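Local atomic coordinates of ABC transporter periplasmic-binding protein YtfQ (Mycobacterium smegmatis, PDB entry 6HB0), a protein that probably binds a sugar for import, consistent with being the solute-binding component of a mycobacterial L-arabinofuranose ABC transporter. Residues A80-V85 and L105-V110; G59-Q64 and T87-V92; K53-N58 and R69-Q74; E39-A44 and N264-P269. One frame throughout, in Å; residues are numbered along the deposited sequence.

Contact 1 (A80-V85 and L105-V110); sequences AFSPVV and LTDRAV
P83 is the bump of 80-85, and the bend of 105-110 forms the hollow that receives it. Its CG lies 3.6 Å from V110 CG1, the two side chains crossing at about a right angle, and its CD rests 3.3 Å from T106 O on the floor of the bend. That floor is shaped by D107, whose positive phi together with the backbone bond from R108 N to T106 O makes a classic gamma turn. A second bump is L105 CD2, which stands 3.4 Å above one face of the F81 ring, displaced toward the rim over CE1 and CZ; the two side chains lie side by side and point the same way.

F81 and L105 pair in parallel at the ends of strands 78-81 and 103-106, which with helix 90-98 form a beta-alpha-beta unit of this periplasmic binding protein fold. The last rung is T106 N to F81 O, 2.9 Å and fairly straight at 162°.

Past the strand ends, D107 OD2 is gripped by two hydroxyls. S82 OG donates at 2.7 Å to its anti lone pair, whereas T106 OG1, 3.1 Å away, comes from above the carboxylate plane; A36 N bonds the other oxygen, OD1. R108 folds back at chi3 (-55°), bringing NE within 3.0 Å of P83 O, which lies in the guanidinium plane.

Contact 2 (G59-Q64 and T87-V92); sequences GEQEKQ and TGWDAV
W89 presents one indole face to Q61 and the rim of its six-membered ring to Q64. Q61 NE2 stands 3.4 Å above the indole plane, over its centre, and the amide is upright on the ring, with the two planes 82° apart. Further back along the same side chain, Q61 CG makes a CH-pi contact with the six-membered ring, 4.2 Å from its centroid. At the edge, Q64 CB lies in the plane of the indole, while Q64 OE1 lies 3.2 Å from W89 CH2, oblique to the ring.

Q61 and W89 reach toward each other tip to tip. CG of Q61 is anti to the backbone N (chi1 -176°) and the chain beyond it is extended, which carries the amide across to the other segment. There NE2 donates to T87 O at 2.8 Å, with an N-H...O angle of 149°. The bond fixes the amide's rotation, so that its nitrogen rather than its oxygen sits over the indole.

Backbone groups of 80-85 supply most partners of the remaining polar ends: Q64 NE2 donates to S82 O and also to A25 O of strand 21-26, Q64 OE1 accepts from V84 N, and W89 NE1 donates to V85 O. The contact thus joins the first turn of helix 61-73, whose N-cap is E60, to the approach to helix 90-98. Helix 61-73 precedes strand 78-81 in the chain and helix 90-98 follows it; W89 meets the F81 ring on that strand and touches I65 of helix 61-73.

Contact 3 (K53-N58 and R69-Q74); sequences KFADAN and RSFIQQ
F71 drives its ring from helix 69-73 against strand 53-56, and the apolar part of the contact gathers at the far end of that ring. CZ lies 3.8 Å from A55 CB, and CE1 lies 4.0 Å from K53 CB, so the ring tip is lodged between two side chains that alternate onto the same side of the strand. The axes of the short segments run nearly antiparallel, at 155° and 10.5 Å, as expected where a helix packs back over the strand that precedes it in an alpha/beta sheet.

Contacts of carbon with oxygen form the second group. K53 O lies 3.4 Å from F71 CZ, oblique to the ring. At the margin, K53 bends at chi3 and chi4, and its CE lies 3.0 Å from Q74 OE1, whereas K53 NZ is 4.1 Å from that oxygen.

Hydrogen bonds run within each segment. Q74 NE2 donates to S70 OG at 2.7 Å, with the acceptor close to the amide plane, which steadies the amide beside K53. On the strand side, D56 OD1 accepts from N58 N at 3.2 Å in an Asx turn that ends the strand.

The chemistry implies that strand and helix are joined here chiefly by dispersion around one buried ring, with the lysine methylenes, probably polarised by the nearby ammonium group, lying against an amide oxygen at the partly solvent-facing margin.

Contact 4 (E39-A44 and N264-P269); sequences ESIKSA and NPLLGP
L266 opens the contact by bringing CD2 to 4.3 Å from I41 CG1. The segment it belongs to leaves strand 259-263 in one lobe's sheet and enters helix 269-279, which packs on helix 38-48 of the other lobe through M272 against I41 and A44. It is therefore one of the interlobe crossovers characteristic of type I periplasmic binding proteins.

The CB of L267 is directed away, and the residue takes part through its carbonyl. L267 O lies 3.4 Å from S40 CB and accepts a hydrogen bond of 2.6 Å from a water that is also 2.7 Å from S40 OG. The serine hydroxyl, set beside its own backbone N with chi1 at -64°, is bonded to N37 ND2 as well. It thereby ties the helix start to the crossover through one solvent molecule.

G268 follows, at the N-cap position of helix 269-279. With no side chain in the way and phi at 136°, it lets the two backbones draw close: its CA is 5.0 Å from I41 CA. A44 CB fits against this flat patch, 3.5 Å from G268 C. The amides of L267 and G268 meanwhile donate to the carboxylate of E270, outside the contact, which fixes the turn into the helix.

P269 comes last and starts the helix. Its ring borders the same methyl, with CD 4.1 Å from A44 CB.

Overall arrangement
All four contacts lie in or beside the lobe built on the parallel sheet, but contacts 1 and 3 alone include its strands. Contact 1, half of whose touching residues are buried, joins two sheet strands and their outgoing loops through mixed polar and apolar fits. Contacts 2 and 3 share helix 61-73, one using its start and the other its end; contact 2 rests on amide and indole, contact 3, at the surface, on a phenyl ring. Contact 2 also meets contact 1 directly, through Q64 and through V110 against W89. Contact 4, partly buried and water-bridged, spans 220 residues and touches the sheet at two places: L266 packs on T106 of contact 1, and I41 on F54 of 53-58.

Contact 1 (A80-V85 and L105-V110)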
# COMPACT_ATOMS: atom_id res chain seq x y z
N ALA A 80 -11.67 8.47 -13.92
CA ALA A 80 -10.90 7.58 -13.10
C ALA A 80 -11.70 7.33 -11.85
O ALA A 80 -12.45 8.19 -11.39
CB ALA A 80 -9.55 8.18 -12.78
N PHE A 81 -11.56 6.13 -11.32
CA PHE A 81 -12.14 5.86 -10.03
C PHE A 81 -11.41 4.76 -9.31
O PHE A 81 -10.66 3.99 -9.89
CB PHE A 81 -13.63 5.54 -10.13
CG PHE A 81 -13.96 4.25 -10.84
CD1 PHE A 81 -13.92 4.17 -12.22
CD2 PHE A 81 -14.45 3.15 -10.12
CE1 PHE A 81 -14.27 3.02 -12.88
CE2 PHE A 81 -14.80 1.99 -10.78
CZ PHE A 81 -14.69 1.92 -12.16
N SER A 82 -11.64 4.75 -8.01
CA SER A 82 -11.11 3.82 -7.06
C SER A 82 -12.28 2.90 -6.67
O SER A 82 -13.12 3.29 -5.87
CB SER A 82 -10.62 4.66 -5.89
OG SER A 82 -10.12 3.91 -4.84
N PRO A 83 -12.35 1.70 -7.27
CA PRO A 83 -13.54 0.83 -7.12
C PRO A 83 -13.78 0.43 -5.67
O PRO A 83 -12.88 -0.07 -5.02
CB PRO A 83 -13.18 -0.42 -7.94
CG PRO A 83 -12.08 -0.00 -8.86
CD PRO A 83 -11.36 1.14 -8.21
N VAL A 84 -14.98 0.65 -5.17
CA VAL A 84 -15.30 0.27 -3.81
C VAL A 84 -15.30 -1.26 -3.71
O VAL A 84 -14.98 -1.79 -2.67
CB VAL A 84 -16.63 0.88 -3.34
CG1 VAL A 84 -17.76 0.68 -4.32
CG2 VAL A 84 -17.07 0.27 -2.03
N VAL A 85 -15.66 -1.94 -4.78
CA VAL A 85 -15.62 -3.40 -4.86
C VAL A 85 -15.03 -3.81 -6.19
O VAL A 85 -15.02 -3.02 -7.14
CB VAL A 85 -17.03 -4.06 -4.70
CG1 VAL A 85 -17.59 -3.84 -3.31
CG2 VAL A 85 -17.97 -3.60 -5.79
N LEU A 105 -8.41 2.99 -13.67
CA LEU A 105 -8.68 2.47 -12.31
C LEU A 105 -7.55 2.75 -11.36
O LEU A 105 -6.38 2.56 -11.72
CB LEU A 105 -8.87 0.97 -12.37
CG LEU A 105 -10.00 0.52 -13.27
CD1 LEU A 105 -10.10 -0.97 -13.33
CD2 LEU A 105 -11.32 1.13 -12.82
N THR A 106 -7.89 3.14 -10.13
CA THR A 106 -6.89 3.36 -9.13
C THR A 106 -7.16 2.52 -7.88
O THR A 106 -8.31 2.23 -7.51
CB THR A 106 -6.79 4.84 -8.72
OG1 THR A 106 -7.99 5.22 -8.06
CG2 THR A 106 -6.63 5.74 -9.92
N ASP A 107 -6.08 2.16 -7.23
CA ASP A 107 -6.08 1.58 -5.86
C ASP A 107 -6.53 0.11 -5.77
O ASP A 107 -5.85 -0.70 -5.13
CB ASP A 107 -6.88 2.43 -4.83
CG ASP A 107 -6.54 3.96 -4.88
OD1 ASP A 107 -5.33 4.34 -4.68
OD2 ASP A 107 -7.52 4.77 -5.08
N ARG A 108 -7.67 -0.25 -6.36
CA ARG A 108 -8.15 -1.61 -6.29
C ARG A 108 -8.49 -2.08 -7.70
O ARG A 108 -9.09 -1.35 -8.48
CB ARG A 108 -9.38 -1.68 -5.39
CG ARG A 108 -9.99 -3.07 -5.29
CD ARG A 108 -11.44 -3.03 -4.81
NE ARG A 108 -11.55 -2.31 -3.55
CZ ARG A 108 -11.22 -2.81 -2.36
NH1 ARG A 108 -11.35 -2.04 -1.29
NH2 ARG A 108 -10.77 -4.05 -2.24
N ALA A 109 -8.05 -3.29 -8.03
CA ALA A 109 -8.25 -3.89 -9.34
C ALA A 109 -9.66 -4.41 -9.48
O ALA A 109 -10.28 -4.71 -8.49
CB ALA A 109 -7.30 -5.07 -9.49
N VAL A 110 -10.16 -4.51 -10.69
CA VAL A 110 -11.49 -5.09 -10.88
C VAL A 110 -11.44 -6.43 -11.57
O VAL A 110 -10.48 -6.76 -12.24
CB VAL A 110 -12.44 -4.17 -11.66
CG1 VAL A 110 -12.67 -2.89 -10.87
CG2 VAL A 110 -11.94 -3.97 -13.08

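Contact 2 (G59-Q64 and T87-V92)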
# COMPACT_ATOMS: atom_id res chain seq x y z
N GLY A 59 -18.74 5.00 0.25
CA GLY A 59 -18.60 3.54 0.42
C GLY A 59 -19.46 2.65 -0.46
O GLY A 59 -19.36 1.42 -0.39
N GLU A 60 -20.31 3.22 -1.33
CA GLU A 60 -21.38 2.43 -1.95
C GLU A 60 -21.27 2.34 -3.46
O GLU A 60 -21.23 3.37 -4.13
CB GLU A 60 -22.74 3.01 -1.55
CG GLU A 60 -23.30 2.29 -0.33
CD GLU A 60 -24.43 3.03 0.36
OE1 GLU A 60 -24.68 2.70 1.55
OE2 GLU A 60 -25.05 3.93 -0.26
N GLN A 61 -21.30 1.11 -3.99
CA GLN A 61 -21.16 0.93 -5.42
C GLN A 61 -22.20 1.66 -6.27
O GLN A 61 -21.86 2.23 -7.31
CB GLN A 61 -21.14 -0.56 -5.79
CG GLN A 61 -20.87 -0.74 -7.29
CD GLN A 61 -20.80 -2.15 -7.72
OE1 GLN A 61 -21.67 -2.94 -7.38
NE2 GLN A 61 -19.75 -2.49 -8.49
N GLU A 62 -23.46 1.69 -5.83
CA GLU A 62 -24.48 2.27 -6.70
C GLU A 62 -24.25 3.78 -6.85
O GLU A 62 -24.45 4.32 -7.91
CB GLU A 62 -25.92 1.94 -6.22
CG GLU A 62 -26.20 0.42 -6.05
CD GLU A 62 -26.74 -0.31 -7.29
OE1 GLU A 62 -27.95 -0.72 -7.27
OE2 GLU A 62 -25.97 -0.53 -8.26
N LYS A 63 -23.77 4.42 -5.79
CA LYS A 63 -23.40 5.82 -5.81
C LYS A 63 -22.11 6.09 -6.63
O LYS A 63 -21.99 7.10 -7.26
CB LYS A 63 -23.25 6.29 -4.37
CG LYS A 63 -23.18 7.80 -4.24
CD LYS A 63 -24.07 8.36 -3.12
CE LYS A 63 -23.86 9.86 -2.94
NZ LYS A 63 -24.09 10.28 -1.52
N GLN A 64 -21.14 5.17 -6.63
CA GLN A 64 -20.02 5.28 -7.55
C GLN A 64 -20.46 5.14 -9.00
O GLN A 64 -20.04 5.89 -9.86
CB GLN A 64 -18.96 4.26 -7.16
CG GLN A 64 -17.57 4.57 -7.65
CD GLN A 64 -16.52 3.95 -6.76
OE1 GLN A 64 -16.66 2.77 -6.39
NE2 GLN A 64 -15.43 4.68 -6.49
N THR A 87 -16.11 -6.10 -8.40
CA THR A 87 -17.00 -6.65 -9.42
C THR A 87 -18.22 -5.83 -9.66
O THR A 87 -18.67 -5.08 -8.80
CB THR A 87 -17.55 -8.05 -8.98
OG1 THR A 87 -16.48 -8.85 -8.50
CG2 THR A 87 -18.16 -8.77 -10.18
N GLY A 88 -18.81 -5.99 -10.83
CA GLY A 88 -20.06 -5.36 -11.16
C GLY A 88 -19.94 -4.03 -11.87
O GLY A 88 -20.88 -3.25 -11.91
N TRP A 89 -18.79 -3.80 -12.50
CA TRP A 89 -18.57 -2.58 -13.24
C TRP A 89 -18.81 -2.69 -14.73
O TRP A 89 -18.77 -1.66 -15.42
CB TRP A 89 -17.14 -2.08 -13.00
CG TRP A 89 -16.82 -1.93 -11.59
CD1 TRP A 89 -16.08 -2.77 -10.80
CD2 TRP A 89 -17.29 -0.89 -10.75
NE1 TRP A 89 -16.07 -2.30 -9.51
CE2 TRP A 89 -16.80 -1.14 -9.46
CE3 TRP A 89 -18.05 0.26 -10.97
CZ2 TRP A 89 -17.02 -0.30 -8.42
CZ3 TRP A 89 -18.30 1.09 -9.90
CH2 TRP A 89 -17.77 0.81 -8.66
N ASP A 90 -19.00 -3.88 -15.26
CA ASP A 90 -18.95 -4.04 -16.72
C ASP A 90 -20.00 -3.22 -17.44
O ASP A 90 -19.70 -2.66 -18.49
CB ASP A 90 -19.05 -5.51 -17.14
CG ASP A 90 -17.78 -6.28 -16.91
OD1 ASP A 90 -16.76 -5.69 -16.45
OD2 ASP A 90 -17.80 -7.50 -17.17
N ALA A 91 -21.20 -3.12 -16.87
CA ALA A 91 -22.27 -2.36 -17.48
C ALA A 91 -21.94 -0.87 -17.56
O ALA A 91 -22.02 -0.27 -18.64
CB ALA A 91 -23.56 -2.54 -16.72
N VAL A 92 -21.60 -0.26 -16.43
CA VAL A 92 -21.25 1.15 -16.50
C VAL A 92 -19.99 1.44 -17.35
O VAL A 92 -19.87 2.48 -18.03
CB VAL A 92 -21.20 1.77 -15.11
CG1 VAL A 92 -19.91 1.45 -14.38
CG2 VAL A 92 -21.31 3.28 -15.21

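Contact 3 (K53-N58 and R69-Q74)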
# COMPACT_ATOMS: atom_id res chain seq x y z
N LYS A 53 -12.83 16.99 -11.50
CA LYS A 53 -14.16 16.98 -10.92
C LYS A 53 -14.24 15.78 -10.00
O LYS A 53 -14.16 14.65 -10.47
CB LYS A 53 -15.22 16.87 -12.02
CG LYS A 53 -15.19 18.01 -13.01
CD LYS A 53 -16.52 18.12 -13.69
CE LYS A 53 -17.41 19.11 -12.96
NZ LYS A 53 -17.07 20.48 -13.45
N PHE A 54 -14.40 16.05 -8.72
CA PHE A 54 -14.48 15.04 -7.68
C PHE A 54 -15.90 14.58 -7.41
O PHE A 54 -16.82 15.37 -7.39
CB PHE A 54 -13.99 15.56 -6.34
CG PHE A 54 -12.55 15.28 -6.04
CD1 PHE A 54 -12.05 14.00 -6.10
CD2 PHE A 54 -11.72 16.32 -5.66
CE1 PHE A 54 -10.71 13.75 -5.85
CE2 PHE A 54 -10.38 16.08 -5.37
CZ PHE A 54 -9.87 14.79 -5.46
N ALA A 55 -16.07 13.29 -7.19
CA ALA A 55 -17.30 12.75 -6.63
C ALA A 55 -16.94 11.82 -5.48
O ALA A 55 -15.85 11.22 -5.46
CB ALA A 55 -18.09 11.99 -7.68
N ASP A 56 -17.86 11.73 -4.51
CA ASP A 56 -17.74 10.86 -3.32
C ASP A 56 -18.88 9.82 -3.36
O ASP A 56 -20.06 10.17 -3.36
CB ASP A 56 -17.81 11.71 -2.02
CG ASP A 56 -17.56 10.89 -0.72
OD1 ASP A 56 -17.03 9.76 -0.77
OD2 ASP A 56 -17.90 11.42 0.37
N ALA A 57 -18.50 8.54 -3.39
CA ALA A 57 -19.46 7.44 -3.43
C ALA A 57 -19.98 7.01 -2.03
O ALA A 57 -20.90 6.18 -1.93
CB ALA A 57 -18.83 6.24 -4.12
N ASN A 58 -19.37 7.54 -0.97
CA ASN A 58 -19.77 7.17 0.40
C ASN A 58 -19.83 5.67 0.61
O ASN A 58 -20.84 5.14 1.05
CB ASN A 58 -21.11 7.83 0.76
CG ASN A 58 -20.96 8.92 1.82
OD1 ASN A 58 -21.67 8.93 2.82
ND2 ASN A 58 -20.00 9.84 1.60
N ARG A 69 -21.81 7.83 -14.24
CA ARG A 69 -22.82 8.24 -15.21
C ARG A 69 -22.94 9.74 -15.32
O ARG A 69 -23.08 10.26 -16.42
CB ARG A 69 -24.19 7.67 -14.84
CG ARG A 69 -24.22 6.17 -14.98
CD ARG A 69 -25.57 5.58 -14.70
NE ARG A 69 -25.53 4.23 -15.24
CZ ARG A 69 -26.10 3.18 -14.68
NH1 ARG A 69 -26.76 3.32 -13.54
NH2 ARG A 69 -25.98 2.00 -15.24
N SER A 70 -22.86 10.43 -14.20
CA SER A 70 -22.90 11.88 -14.22
C SER A 70 -21.67 12.47 -14.92
O SER A 70 -21.79 13.44 -15.70
CB SER A 70 -23.08 12.41 -12.82
OG SER A 70 -22.73 13.77 -12.76
N PHE A 71 -20.50 11.87 -14.73
CA PHE A 71 -19.35 12.32 -15.50
C PHE A 71 -19.55 12.13 -16.99
O PHE A 71 -19.08 12.97 -17.77
CB PHE A 71 -18.03 11.60 -15.10
CG PHE A 71 -17.57 11.88 -13.72
CD1 PHE A 71 -17.67 13.14 -13.16
CD2 PHE A 71 -16.93 10.89 -12.99
CE1 PHE A 71 -17.23 13.41 -11.88
CE2 PHE A 71 -16.47 11.15 -11.71
CZ PHE A 71 -16.63 12.41 -11.14
N ILE A 72 -20.19 11.03 -17.39
CA ILE A 72 -20.47 10.84 -18.80
C ILE A 72 -21.38 11.96 -19.30
O ILE A 72 -21.09 12.56 -20.34
CB ILE A 72 -21.16 9.51 -19.09
CG1 ILE A 72 -20.23 8.34 -18.78
CG2 ILE A 72 -21.60 9.45 -20.56
CD1 ILE A 72 -20.97 7.02 -18.77
N GLN A 73 -22.44 12.25 -18.55
CA GLN A 73 -23.34 13.38 -18.85
C GLN A 73 -22.63 14.71 -18.92
O GLN A 73 -22.90 15.49 -19.80
CB GLN A 73 -24.49 13.46 -17.81
CG GLN A 73 -25.48 12.31 -17.96
CD GLN A 73 -25.78 11.99 -19.43
OE1 GLN A 73 -26.51 12.73 -20.11
NE2 GLN A 73 -25.21 10.88 -19.94
N GLN A 74 -21.70 14.96 -18.00
CA GLN A 74 -20.94 16.21 -18.00
C GLN A 74 -19.90 16.32 -19.13
O GLN A 74 -19.26 17.35 -19.24
CB GLN A 74 -20.23 16.41 -16.66
CG GLN A 74 -21.14 16.55 -15.46
CD GLN A 74 -20.37 16.43 -14.16
OE1 GLN A 74 -19.46 17.19 -13.89
NE2 GLN A 74 -20.76 15.47 -13.34

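Contact 4 (E39-A44 and N264-P269)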
# COMPACT_ATOMS: atom_id res chain seq x y z
N GLU A 39 -6.03 14.86 -1.04
CA GLU A 39 -5.05 15.96 -1.18
C GLU A 39 -4.01 15.70 -2.29
O GLU A 39 -3.63 16.62 -2.99
CB GLU A 39 -4.40 16.36 0.18
CG GLU A 39 -3.46 15.36 0.88
CD GLU A 39 -4.18 14.40 1.88
OE1 GLU A 39 -3.50 13.80 2.77
OE2 GLU A 39 -5.44 14.26 1.80
N SER A 40 -3.60 14.44 -2.47
CA SER A 40 -2.60 14.10 -3.48
C SER A 40 -3.14 14.22 -4.88
O SER A 40 -2.45 14.67 -5.81
CB SER A 40 -2.09 12.67 -3.23
OG SER A 40 -1.41 12.62 -1.97
N ILE A 41 -4.38 13.82 -5.05
CA ILE A 41 -5.02 13.86 -6.33
C ILE A 41 -5.36 15.32 -6.67
O ILE A 41 -5.09 15.79 -7.78
CB ILE A 41 -6.27 12.97 -6.35
CG1 ILE A 41 -5.85 11.51 -6.25
CG2 ILE A 41 -7.00 13.14 -7.66
CD1 ILE A 41 -7.03 10.57 -6.12
N LYS A 42 -5.91 16.05 -5.71
CA LYS A 42 -6.26 17.45 -5.96
C LYS A 42 -5.04 18.28 -6.31
O LYS A 42 -5.05 19.02 -7.32
CB LYS A 42 -7.01 18.01 -4.76
CG LYS A 42 -7.36 19.48 -4.81
CD LYS A 42 -8.27 19.84 -3.63
CE LYS A 42 -8.43 21.35 -3.42
NZ LYS A 42 -7.13 22.10 -3.51
N SER A 43 -3.99 18.16 -5.49
CA SER A 43 -2.73 18.91 -5.75
C SER A 43 -2.05 18.50 -7.08
O SER A 43 -1.55 19.34 -7.82
CB SER A 43 -1.76 18.74 -4.60
OG SER A 43 -1.35 17.41 -4.47
N ALA A 44 -2.05 17.22 -7.40
CA ALA A 44 -1.42 16.76 -8.64
C ALA A 44 -2.17 17.28 -9.85
O ALA A 44 -1.55 17.58 -10.87
CB ALA A 44 -1.34 15.23 -8.69
N ASN A 264 3.93 1.88 -2.31
CA ASN A 264 3.08 3.07 -2.25
C ASN A 264 1.74 2.91 -2.98
O ASN A 264 1.59 2.17 -3.94
CB ASN A 264 3.75 4.28 -2.90
CG ASN A 264 4.92 4.83 -2.13
OD1 ASN A 264 5.74 5.50 -2.74
ND2 ASN A 264 4.98 4.62 -0.84
N PRO A 265 0.74 3.65 -2.51
CA PRO A 265 -0.39 3.88 -3.40
C PRO A 265 -0.00 4.80 -4.55
O PRO A 265 1.14 5.33 -4.64
CB PRO A 265 -1.41 4.57 -2.50
CG PRO A 265 -0.56 5.36 -1.58
CD PRO A 265 0.68 4.51 -1.33
N LEU A 266 -0.95 4.97 -5.45
CA LEU A 266 -0.86 5.98 -6.49
C LEU A 266 -0.42 7.29 -5.84
O LEU A 266 -0.92 7.65 -4.78
CB LEU A 266 -2.27 6.14 -7.04
CG LEU A 266 -2.56 7.28 -7.97
CD1 LEU A 266 -3.76 6.82 -8.76
CD2 LEU A 266 -2.92 8.56 -7.26
N LEU A 267 0.46 8.04 -6.49
CA LEU A 267 0.95 9.31 -5.89
C LEU A 267 0.18 10.55 -6.41
O LEU A 267 -0.01 11.54 -5.68
CB LEU A 267 2.43 9.49 -6.21
CG LEU A 267 3.37 8.48 -5.56
CD1 LEU A 267 4.80 8.96 -5.77
CD2 LEU A 267 3.05 8.31 -4.07
N GLY A 268 -0.20 10.51 -7.68
CA GLY A 268 -1.04 11.58 -8.25
C GLY A 268 -0.55 11.98 -9.61
O GLY A 268 -1.30 11.99 -10.54
N PRO A 269 0.75 12.29 -9.73
CA PRO A 269 1.25 12.78 -11.00
C PRO A 269 1.19 11.78 -12.10
O PRO A 269 0.94 12.13 -13.27
CB PRO A 269 2.70 13.14 -10.69
CG PRO A 269 2.62 13.55 -9.29
CD PRO A 269 1.72 12.54 -8.66
O HOH W 1 0.68 11.41 -3.13